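Local coordinates for probable enoyl-CoA hydratase/isomerase (Pseudomonas aeruginosa, PDB 7BOR), which binds coenzyme A and probably shifts the double bond of enoyl-CoA thioesters as an isomerase, at residues 45-53 against 192-203; 133-142 against 221-232. All coordinates share one frame; numbering follows the deposited sequence.

Contact 1 (45-53 against 192-203)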
loop_
_atom_site.group_PDB
_atom_site.type_symbol
_atom_site.label_atom_id
_atom_site.label_comp_id
_atom_site.label_asym_id
_atom_site.label_seq_id
_atom_site.Cartn_x
_atom_site.Cartn_y
_atom_site.Cartn_z
ATOM N N ASP A 45 7.269 19.743 3.160
ATOM C CA ASP A 45 6.914 20.462 4.372
ATOM C C ASP A 45 7.849 20.028 5.493
ATOM O O ASP A 45 7.657 18.972 6.110
ATOM C CB ASP A 45 5.456 20.210 4.724
ATOM C CG ASP A 45 5.012 21.029 5.899
ATOM O OD1 ASP A 45 5.738 22.006 6.216
ATOM O OD2 ASP A 45 3.974 20.687 6.521
ATOM N N THR A 46 8.856 20.873 5.756
ATOM C CA THR A 46 9.811 20.652 6.838
ATOM C C THR A 46 9.122 20.392 8.175
ATOM O O THR A 46 9.668 19.691 9.031
ATOM C CB THR A 46 10.738 21.865 6.982
ATOM O OG1 THR A 46 9.945 23.051 7.137
ATOM C CG2 THR A 46 11.684 22.015 5.770
ATOM N N ALA A 47 7.939 20.960 8.393
ATOM C CA ALA A 47 7.235 20.627 9.617
ATOM C C ALA A 47 6.924 19.140 9.697
ATOM O O ALA A 47 6.716 18.626 10.797
ATOM C CB ALA A 47 5.938 21.421 9.736
ATOM N N VAL A 48 6.877 18.430 8.570
ATOM C CA VAL A 48 6.445 17.037 8.582
ATOM C C VAL A 48 7.677 16.136 8.596
ATOM O O VAL A 48 8.552 16.225 7.722
ATOM C CB VAL A 48 5.515 16.701 7.408
ATOM C CG1 VAL A 48 5.013 15.274 7.562
ATOM C CG2 VAL A 48 4.325 17.627 7.390
ATOM N N ARG A 49 7.717 15.268 9.611
ATOM C CA ARG A 49 8.789 14.316 9.867
ATOM C C ARG A 49 8.406 12.886 9.514
ATOM O O ARG A 49 9.262 12.125 9.062
ATOM C CB ARG A 49 9.189 14.385 11.351
ATOM C CG ARG A 49 9.815 15.732 11.739
ATOM C CD ARG A 49 11.199 15.536 12.365
ATOM N NE ARG A 49 11.900 14.385 11.784
ATOM C CZ ARG A 49 12.699 13.568 12.473
ATOM N NH1 ARG A 49 12.920 13.794 13.765
ATOM N NH2 ARG A 49 13.282 12.525 11.869
ATOM N N VAL A 50 7.139 12.524 9.669
ATOM C CA VAL A 50 6.683 11.149 9.497
ATOM C C VAL A 50 5.259 11.158 8.946
ATOM O O VAL A 50 4.419 11.968 9.362
ATOM C CB VAL A 50 6.750 10.377 10.834
ATOM C CG1 VAL A 50 6.301 8.942 10.663
ATOM C CG2 VAL A 50 8.170 10.433 11.419
ATOM N N VAL A 51 4.975 10.213 8.041
ATOM C CA VAL A 51 3.613 9.963 7.594
ATOM C C VAL A 51 3.136 8.622 8.125
ATOM O O VAL A 51 3.862 7.622 8.067
ATOM C CB VAL A 51 3.511 10.016 6.055
ATOM C CG1 VAL A 51 2.149 9.449 5.576
ATOM C CG2 VAL A 51 3.730 11.453 5.559
ATOM N N LEU A 52 1.886 8.599 8.580
ATOM C CA LEU A 52 1.186 7.390 8.958
ATOM C C LEU A 52 -0.002 7.147 8.025
ATOM O O LEU A 52 -0.803 8.059 7.774
ATOM C CB LEU A 52 0.733 7.516 10.408
ATOM C CG LEU A 52 0.296 6.257 11.108
ATOM C CD1 LEU A 52 0.680 6.419 12.578
ATOM C CD2 LEU A 52 -1.167 6.119 10.909
ATOM N N ILE A 53 -0.147 5.914 7.550
ATOM C CA ILE A 53 -1.290 5.548 6.711
ATOM C C ILE A 53 -2.128 4.510 7.428
ATOM O O ILE A 53 -1.598 3.493 7.889
ATOM C CB ILE A 53 -0.852 4.983 5.350
ATOM C CG1 ILE A 53 0.002 5.965 4.596
ATOM C CG2 ILE A 53 -2.057 4.713 4.440
ATOM C CD1 ILE A 53 0.574 5.416 3.304
ATOM N N ALA A 192 6.186 6.417 15.254
ATOM C CA ALA A 192 6.394 7.739 14.663
ATOM C C ALA A 192 7.087 8.655 15.656
ATOM O O ALA A 192 8.032 9.364 15.305
ATOM C CB ALA A 192 5.065 8.348 14.208
ATOM N N ARG A 193 6.655 8.617 16.922
ATOM C CA ARG A 193 7.268 9.454 17.950
ATOM C C ARG A 193 8.735 9.094 18.167
ATOM O O ARG A 193 9.550 9.968 18.485
ATOM C CB ARG A 193 6.449 9.335 19.248
ATOM C CG ARG A 193 5.001 9.832 19.145
ATOM C CD ARG A 193 4.181 9.722 20.484
ATOM N NE ARG A 193 2.741 10.003 20.316
ATOM C CZ ARG A 193 1.751 9.108 20.478
ATOM N NH1 ARG A 193 0.466 9.462 20.307
ATOM N NH2 ARG A 193 2.015 7.853 20.820
ATOM N N ARG A 194 9.119 7.837 17.943
ATOM C CA ARG A 194 10.529 7.485 18.070
ATOM C C ARG A 194 11.348 8.174 16.992
ATOM O O ARG A 194 12.481 8.613 17.252
ATOM C CB ARG A 194 10.725 5.970 17.991
ATOM C CG ARG A 194 9.988 5.162 19.042
ATOM C CD ARG A 194 10.287 3.641 18.873
ATOM N NE ARG A 194 11.731 3.364 18.804
ATOM C CZ ARG A 194 12.265 2.140 18.836
ATOM N NH1 ARG A 194 11.464 1.085 18.922
ATOM N NH2 ARG A 194 13.588 1.965 18.779
ATOM N N PHE A 195 10.792 8.263 15.767
ATOM C CA PHE A 195 11.505 8.901 14.662
ATOM C C PHE A 195 11.753 10.369 14.983
ATOM O O PHE A 195 12.827 10.908 14.687
ATOM C CB PHE A 195 10.721 8.779 13.334
ATOM C CG PHE A 195 11.000 7.501 12.550
ATOM C CD1 PHE A 195 12.291 7.169 12.136
ATOM C CD2 PHE A 195 9.952 6.605 12.258
ATOM C CE1 PHE A 195 12.534 5.948 11.435
ATOM C CE2 PHE A 195 10.185 5.418 11.557
ATOM C CZ PHE A 195 11.468 5.075 11.167
ATOM N N LEU A 196 10.779 11.015 15.626
ATOM C CA LEU A 196 10.932 12.406 16.056
ATOM C C LEU A 196 12.153 12.637 16.942
ATOM O O LEU A 196 12.680 13.752 16.969
ATOM C CB LEU A 196 9.680 12.852 16.802
ATOM C CG LEU A 196 8.467 12.695 15.879
ATOM C CD1 LEU A 196 7.199 13.200 16.536
ATOM C CD2 LEU A 196 8.680 13.373 14.527
ATOM N N HIS A 197 12.634 11.623 17.659
ATOM C CA HIS A 197 13.805 11.815 18.515
ATOM C C HIS A 197 15.134 11.713 17.781
ATOM O O HIS A 197 16.171 11.978 18.396
ATOM C CB HIS A 197 13.836 10.787 19.634
ATOM C CG HIS A 197 12.665 10.873 20.540
ATOM N ND1 HIS A 197 11.987 12.054 20.744
ATOM C CD2 HIS A 197 12.031 9.936 21.283
ATOM C CE1 HIS A 197 10.993 11.847 21.587
ATOM N NE2 HIS A 197 11.008 10.573 21.941
ATOM N N LEU A 198 15.136 11.309 16.514
ATOM C CA LEU A 198 16.353 11.087 15.753
ATOM C C LEU A 198 16.621 12.265 14.817
ATOM O O LEU A 198 15.721 13.044 14.474
ATOM C CB LEU A 198 16.241 9.782 14.953
ATOM C CG LEU A 198 15.926 8.525 15.770
ATOM C CD1 LEU A 198 15.656 7.330 14.861
ATOM C CD2 LEU A 198 17.024 8.171 16.722
ATOM N N ALA A 199 17.874 12.373 14.397
ATOM C CA ALA A 199 18.291 13.424 13.470
ATOM C C ALA A 199 17.553 13.277 12.142
ATOM O O ALA A 199 17.675 12.223 11.489
ATOM C CB ALA A 199 19.799 13.347 13.253
ATOM N N PRO A 200 16.765 14.272 11.715
ATOM C CA PRO A 200 15.952 14.068 10.498
ATOM C C PRO A 200 16.765 13.634 9.288
ATOM O O PRO A 200 16.255 12.879 8.450
ATOM C CB PRO A 200 15.276 15.438 10.270
ATOM C CG PRO A 200 15.335 16.136 11.598
ATOM C CD PRO A 200 16.601 15.630 12.276
ATOM N N SER A 201 18.001 14.111 9.142
ATOM C CA SER A 201 18.737 13.790 7.924
ATOM C C SER A 201 19.455 12.454 8.034
ATOM O O SER A 201 19.747 11.824 7.011
ATOM C CB SER A 201 19.754 14.888 7.585
ATOM O OG SER A 201 20.624 15.057 8.659
ATOM N N ALA A 202 19.779 12.010 9.245
ATOM C CA ALA A 202 20.344 10.669 9.360
ATOM C C ALA A 202 19.292 9.636 8.974
ATOM O O ALA A 202 19.572 8.704 8.215
ATOM C CB ALA A 202 20.883 10.434 10.774
ATOM N N VAL A 203 18.056 9.849 9.407
ATOM C CA VAL A 203 16.982 8.922 9.083
ATOM C C VAL A 203 16.734 8.921 7.585
ATOM O O VAL A 203 16.702 7.862 6.936
ATOM C CB VAL A 203 15.706 9.301 9.847
ATOM C CG1 VAL A 203 14.527 8.492 9.343
ATOM C CG2 VAL A 203 15.922 9.147 11.337
#
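Arg49 runs along Leu196 before turning into the bend that links helix 182-196 to helix 200-233. Its CB lies 3.4 Å from Leu196 CD2, and its CG and CD stay within 4.0 Å of that same methyl, as the two side chains run antiparallel alongside each other. The chain then kinks at chi2 (-124°) and again at chi3, bringing the guanidinium against Pro200. NE comes 3.8 Å from Pro200 CB, and Pro200 CG sits over the centre of one face of the guanidinium. At the tip, NH1 donates to Leu198 O over 3.0 Å; the N-H...O angle of 132° and the tilt of the acceptor from the guanidinium plane indicate a bent bond.

Next to the arginine the packing is apolar. Val50 divides its methyls between two residues of helix 182-196: CG1 rests 3.8 Å from Ala192 CB and CG2 3.6 Å from Phe195 CB. Strand 50-53 and helix 192-196 run antiparallel (175°) with their axes 9.1 Å apart, a helix laid along the sheet at the periphery of the crotonase fold; Ile96 on the adjacent strand also touches Val50, Ala192 and Phe195.

The guanidinium thus meets backbone carbonyl oxygen just beyond helix 182-196, where a cation would probably be stabilised by the negative end of the helix dipole, while its aliphatic stem covers Leu196.

Contact 2 (133-142 against 221-232)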
loop_
_atom_site.group_PDB
_atom_site.type_symbol
_atom_site.label_atom_id
_atom_site.label_comp_id
_atom_site.label_asym_id
_atom_site.label_seq_id
_atom_site.Cartn_x
_atom_site.Cartn_y
_atom_site.Cartn_z
ATOM N N GLY A 133 -8.029 -12.301 -13.085
ATOM C CA GLY A 133 -7.430 -12.229 -14.399
ATOM C C GLY A 133 -6.380 -11.160 -14.546
ATOM O O GLY A 133 -6.039 -10.781 -15.670
ATOM N N LEU A 134 -5.811 -10.712 -13.436
ATOM C CA LEU A 134 -4.808 -9.676 -13.423
ATOM C C LEU A 134 -3.464 -10.256 -12.982
ATOM O O LEU A 134 -3.330 -11.449 -12.739
ATOM C CB LEU A 134 -5.286 -8.526 -12.534
ATOM C CG LEU A 134 -6.589 -7.865 -13.036
ATOM C CD1 LEU A 134 -7.194 -6.928 -11.983
ATOM C CD2 LEU A 134 -6.341 -7.107 -14.332
ATOM N N THR A 135 -2.478 -9.386 -12.848
ATOM C CA THR A 135 -1.100 -9.797 -12.611
ATOM C C THR A 135 -0.509 -8.897 -11.517
ATOM O O THR A 135 -1.141 -7.916 -11.099
ATOM C CB THR A 135 -0.284 -9.709 -13.910
ATOM O OG1 THR A 135 -0.599 -8.479 -14.569
ATOM C CG2 THR A 135 -0.577 -10.871 -14.824
ATOM N N PRO A 136 0.699 -9.192 -11.026
ATOM C CA PRO A 136 1.240 -8.420 -9.905
ATOM C C PRO A 136 1.479 -6.959 -10.249
ATOM O O PRO A 136 1.793 -6.595 -11.389
ATOM C CB PRO A 136 2.568 -9.115 -9.568
ATOM C CG PRO A 136 2.462 -10.479 -10.204
ATOM C CD PRO A 136 1.574 -10.288 -11.431
ATOM N N GLU A 137 1.443 -6.133 -9.205
ATOM C CA GLU A 137 1.487 -4.680 -9.320
ATOM C C GLU A 137 2.346 -4.130 -8.184
ATOM O O GLU A 137 2.757 -4.870 -7.262
ATOM C CB GLU A 137 0.021 -4.201 -9.397
ATOM C CG GLU A 137 -0.335 -3.012 -8.686
ATOM C CD GLU A 137 -0.556 -3.259 -7.237
ATOM O OE1 GLU A 137 0.078 -4.181 -6.672
ATOM O OE2 GLU A 137 -1.341 -2.476 -6.672
ATOM N N PHE A 138 2.713 -2.844 -8.336
ATOM C CA PHE A 138 3.513 -2.060 -7.378
ATOM C C PHE A 138 4.880 -2.719 -7.058
ATOM O O PHE A 138 5.463 -2.522 -5.983
ATOM C CB PHE A 138 2.680 -1.794 -6.114
ATOM C CG PHE A 138 2.942 -0.440 -5.446
ATOM C CD1 PHE A 138 4.038 0.332 -5.783
ATOM C CD2 PHE A 138 2.089 0.029 -4.476
ATOM C CE1 PHE A 138 4.264 1.521 -5.165
ATOM C CE2 PHE A 138 2.319 1.230 -3.868
ATOM C CZ PHE A 138 3.385 1.955 -4.183
ATOM N N GLY A 139 5.462 -3.428 -8.014
ATOM C CA GLY A 139 6.766 -4.020 -7.817
ATOM C C GLY A 139 6.808 -5.302 -6.994
ATOM O O GLY A 139 7.898 -5.837 -6.731
ATOM N N SER A 140 5.649 -5.830 -6.628
ATOM C CA SER A 140 5.569 -7.038 -5.829
ATOM C C SER A 140 6.160 -8.232 -6.546
ATOM O O SER A 140 6.586 -9.172 -5.882
ATOM C CB SER A 140 4.121 -7.311 -5.483
ATOM O OG SER A 140 3.314 -7.502 -6.637
ATOM N N SER A 141 6.186 -8.224 -7.897
ATOM C CA SER A 141 6.813 -9.321 -8.634
ATOM C C SER A 141 8.314 -9.314 -8.462
ATOM O O SER A 141 8.967 -10.341 -8.649
ATOM C CB SER A 141 6.483 -9.241 -10.139
ATOM O OG SER A 141 7.043 -8.088 -10.714
ATOM N N LEU A 142 8.881 -8.172 -8.101
ATOM C CA LEU A 142 10.282 -8.140 -7.707
ATOM C C LEU A 142 10.485 -8.290 -6.194
ATOM O O LEU A 142 11.348 -9.054 -5.755
ATOM C CB LEU A 142 10.889 -6.823 -8.174
ATOM C CG LEU A 142 12.328 -6.546 -7.748
ATOM C CD1 LEU A 142 13.211 -7.505 -8.513
ATOM C CD2 LEU A 142 12.613 -5.112 -7.969
ATOM N N VAL A 221 10.716 -2.405 -13.059
ATOM C CA VAL A 221 9.724 -3.459 -12.864
ATOM C C VAL A 221 8.323 -2.859 -12.787
ATOM O O VAL A 221 7.377 -3.380 -13.385
ATOM C CB VAL A 221 10.049 -4.309 -11.626
ATOM C CG1 VAL A 221 8.808 -5.178 -11.267
ATOM C CG2 VAL A 221 11.287 -5.181 -11.890
ATOM N N ILE A 222 8.146 -1.780 -12.018
ATOM C CA ILE A 222 6.809 -1.196 -11.913
ATOM C C ILE A 222 6.292 -0.803 -13.312
ATOM O O ILE A 222 5.092 -0.911 -13.603
ATOM C CB ILE A 222 6.866 -0.002 -10.938
ATOM C CG1 ILE A 222 7.041 -0.502 -9.481
ATOM C CG2 ILE A 222 5.602 0.854 -10.966
ATOM C CD1 ILE A 222 7.219 0.609 -8.445
ATOM N N ALA A 223 7.194 -0.373 -14.207
ATOM C CA ALA A 223 6.772 -0.037 -15.574
ATOM C C ALA A 223 6.374 -1.280 -16.368
ATOM O O ALA A 223 5.334 -1.281 -17.034
ATOM C CB ALA A 223 7.858 0.755 -16.308
ATOM N N GLU A 224 7.164 -2.362 -16.319
ATOM C CA GLU A 224 6.732 -3.562 -17.046
ATOM C C GLU A 224 5.407 -4.087 -16.482
ATOM O O GLU A 224 4.446 -4.314 -17.237
ATOM C CB GLU A 224 7.797 -4.666 -17.034
ATOM C CG GLU A 224 7.442 -5.857 -17.994
ATOM C CD GLU A 224 8.473 -7.033 -18.025
ATOM O OE1 GLU A 224 9.490 -7.025 -17.286
ATOM O OE2 GLU A 224 8.258 -7.994 -18.802
ATOM N N GLU A 225 5.316 -4.254 -15.139
ATOM C CA GLU A 225 4.081 -4.742 -14.534
ATOM C C GLU A 225 2.884 -3.914 -14.985
ATOM O O GLU A 225 1.811 -4.451 -15.258
ATOM C CB GLU A 225 4.120 -4.674 -12.985
ATOM C CG GLU A 225 5.124 -5.532 -12.274
ATOM C CD GLU A 225 5.121 -5.230 -10.779
ATOM O OE1 GLU A 225 4.619 -4.126 -10.425
ATOM O OE2 GLU A 225 5.601 -6.101 -10.009
ATOM N N GLY A 226 3.059 -2.595 -15.042
ATOM C CA GLY A 226 1.944 -1.708 -15.296
ATOM C C GLY A 226 1.430 -1.831 -16.711
ATOM O O GLY A 226 0.228 -1.692 -16.944
ATOM N N ASP A 227 2.324 -2.110 -17.657
ATOM C CA ASP A 227 1.919 -2.330 -19.045
ATOM C C ASP A 227 1.137 -3.633 -19.167
ATOM O O ASP A 227 0.035 -3.651 -19.730
ATOM C CB ASP A 227 3.152 -2.330 -19.973
ATOM C CG ASP A 227 3.711 -0.900 -20.251
ATOM O OD1 ASP A 227 2.940 0.090 -20.433
ATOM O OD2 ASP A 227 4.957 -0.771 -20.296
ATOM N N ILE A 228 1.670 -4.731 -18.597
ATOM C CA ILE A 228 0.909 -5.980 -18.528
ATOM C C ILE A 228 -0.448 -5.754 -17.863
ATOM O O ILE A 228 -1.478 -6.210 -18.365
ATOM C CB ILE A 228 1.706 -7.076 -17.798
ATOM C CG1 ILE A 228 3.120 -7.238 -18.406
ATOM C CG2 ILE A 228 0.928 -8.405 -17.834
ATOM C CD1 ILE A 228 3.162 -7.829 -19.819
ATOM N N PHE A 229 -0.465 -5.055 -16.720
ATOM C CA PHE A 229 -1.686 -4.895 -15.925
ATOM C C PHE A 229 -2.731 -4.094 -16.688
ATOM O O PHE A 229 -3.930 -4.425 -16.695
ATOM C CB PHE A 229 -1.341 -4.156 -14.626
ATOM C CG PHE A 229 -2.380 -4.255 -13.536
ATOM C CD1 PHE A 229 -2.303 -5.264 -12.565
ATOM C CD2 PHE A 229 -3.362 -3.288 -13.400
ATOM C CE1 PHE A 229 -3.224 -5.309 -11.540
ATOM C CE2 PHE A 229 -4.282 -3.338 -12.367
ATOM C CZ PHE A 229 -4.220 -4.348 -11.458
ATOM N N SER A 230 -2.295 -2.972 -17.251
ATOM C CA SER A 230 -3.172 -2.152 -18.066
ATOM C C SER A 230 -3.746 -2.960 -19.225
ATOM O O SER A 230 -4.947 -2.923 -19.496
ATOM C CB SER A 230 -2.378 -0.937 -18.559
ATOM O OG SER A 230 -3.211 -0.132 -19.370
ATOM N N THR A 231 -2.909 -3.726 -19.906
ATOM C CA THR A 231 -3.437 -4.505 -21.016
ATOM C C THR A 231 -4.485 -5.495 -20.520
ATOM O O THR A 231 -5.565 -5.631 -21.121
ATOM C CB THR A 231 -2.307 -5.227 -21.738
ATOM O OG1 THR A 231 -1.436 -4.259 -22.324
ATOM C CG2 THR A 231 -2.859 -6.158 -22.836
ATOM N N ARG A 232 -4.195 -6.173 -19.393
ATOM C CA ARG A 232 -5.099 -7.214 -18.910
ATOM C C ARG A 232 -6.402 -6.626 -18.440
ATOM O O ARG A 232 -7.440 -7.300 -18.514
ATOM C CB ARG A 232 -4.451 -8.031 -17.794
ATOM C CG ARG A 232 -3.279 -8.877 -18.301
ATOM C CD ARG A 232 -2.865 -9.922 -17.284
ATOM N NE ARG A 232 -3.960 -10.870 -17.183
ATOM C CZ ARG A 232 -4.008 -11.999 -17.859
ATOM N NH1 ARG A 232 -2.980 -12.351 -18.612
ATOM N NH2 ARG A 232 -5.053 -12.791 -17.740
HETATM O O HOH W 1 1.454 -6.783 -13.984
HETATM O O HOH W 2 3.027 -1.930 -10.930
#
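Glu225 uses both carboxylate oxygens to hold the turn that starts helix 140-148. OE1 accepts from Gly139 N at 2.6 Å, on its syn side and nearly straight (161°), and it is also bonded by a water that accepts from Phe138 N. OE2 takes two donors from one residue: Ser141 OG at 2.6 Å, through the anti lone pair, and Ser141 N at 3.1 Å, nearly along the C-O axis. Extended beyond CG, the glutamate chain carries its carboxylate from helix 200-233 to the N-cap residue Gly139.

At the far end, Arg232 NE donates to Gly133 O over 2.6 Å (162°), the oxygen lying in the guanidinium plane at its edge; NH2 adds a weak bond to the same oxygen and has a salt bridge with Glu237. Midway, a second water accepts from Thr135 OG1 and donates to Pro136 O and Glu225 O.

Packing fills the spaces between these polar points. Thr135 O meets the edge of the Phe229 ring, in its plane, 3.2 Å from CD1, while Leu134 CB lies 3.9 Å from Phe229 CE1. Phe229 CG is anti to the backbone N (chi1 -163°), which carries the ring across to this chain. Ile222 CG1 is 3.6 Å from Gly139 N, and its CD1 reaches the edge of the Phe138 ring, itself stacked with His113. Val221 closes this end against Leu142.

Held by Glu225 and Arg232, the 133-142 chain carries Leu134 alongside the bound coenzyme A. The carboxylate accepts two backbone N-H groups, of Gly139 and Ser141, at the start of helix 140-148, from a side chain of another helix; its charge is probably favoured there by the helix dipole.

In the fold
Contacts 1 and 2 lie on opposite sides of the chain's centre, 31 Å between their own centres, yet helix 200-233 serves both: its first turn belongs to contact 1 and its last third to contact 2. Their nearest atoms are about 8 Å apart and do not touch. Along the chain the segments alternate, so the two pairings interleave. Only contact 2 adjoins the coenzyme A site: the side chain of Leu134 is about 4 Å from the bound ligand, and that of Phe229 about 6 Å from the side chain of the CoA-binding residue Asn64. Contact 1 is surface packing away from that site, joining strand 50-54 to the helical layer.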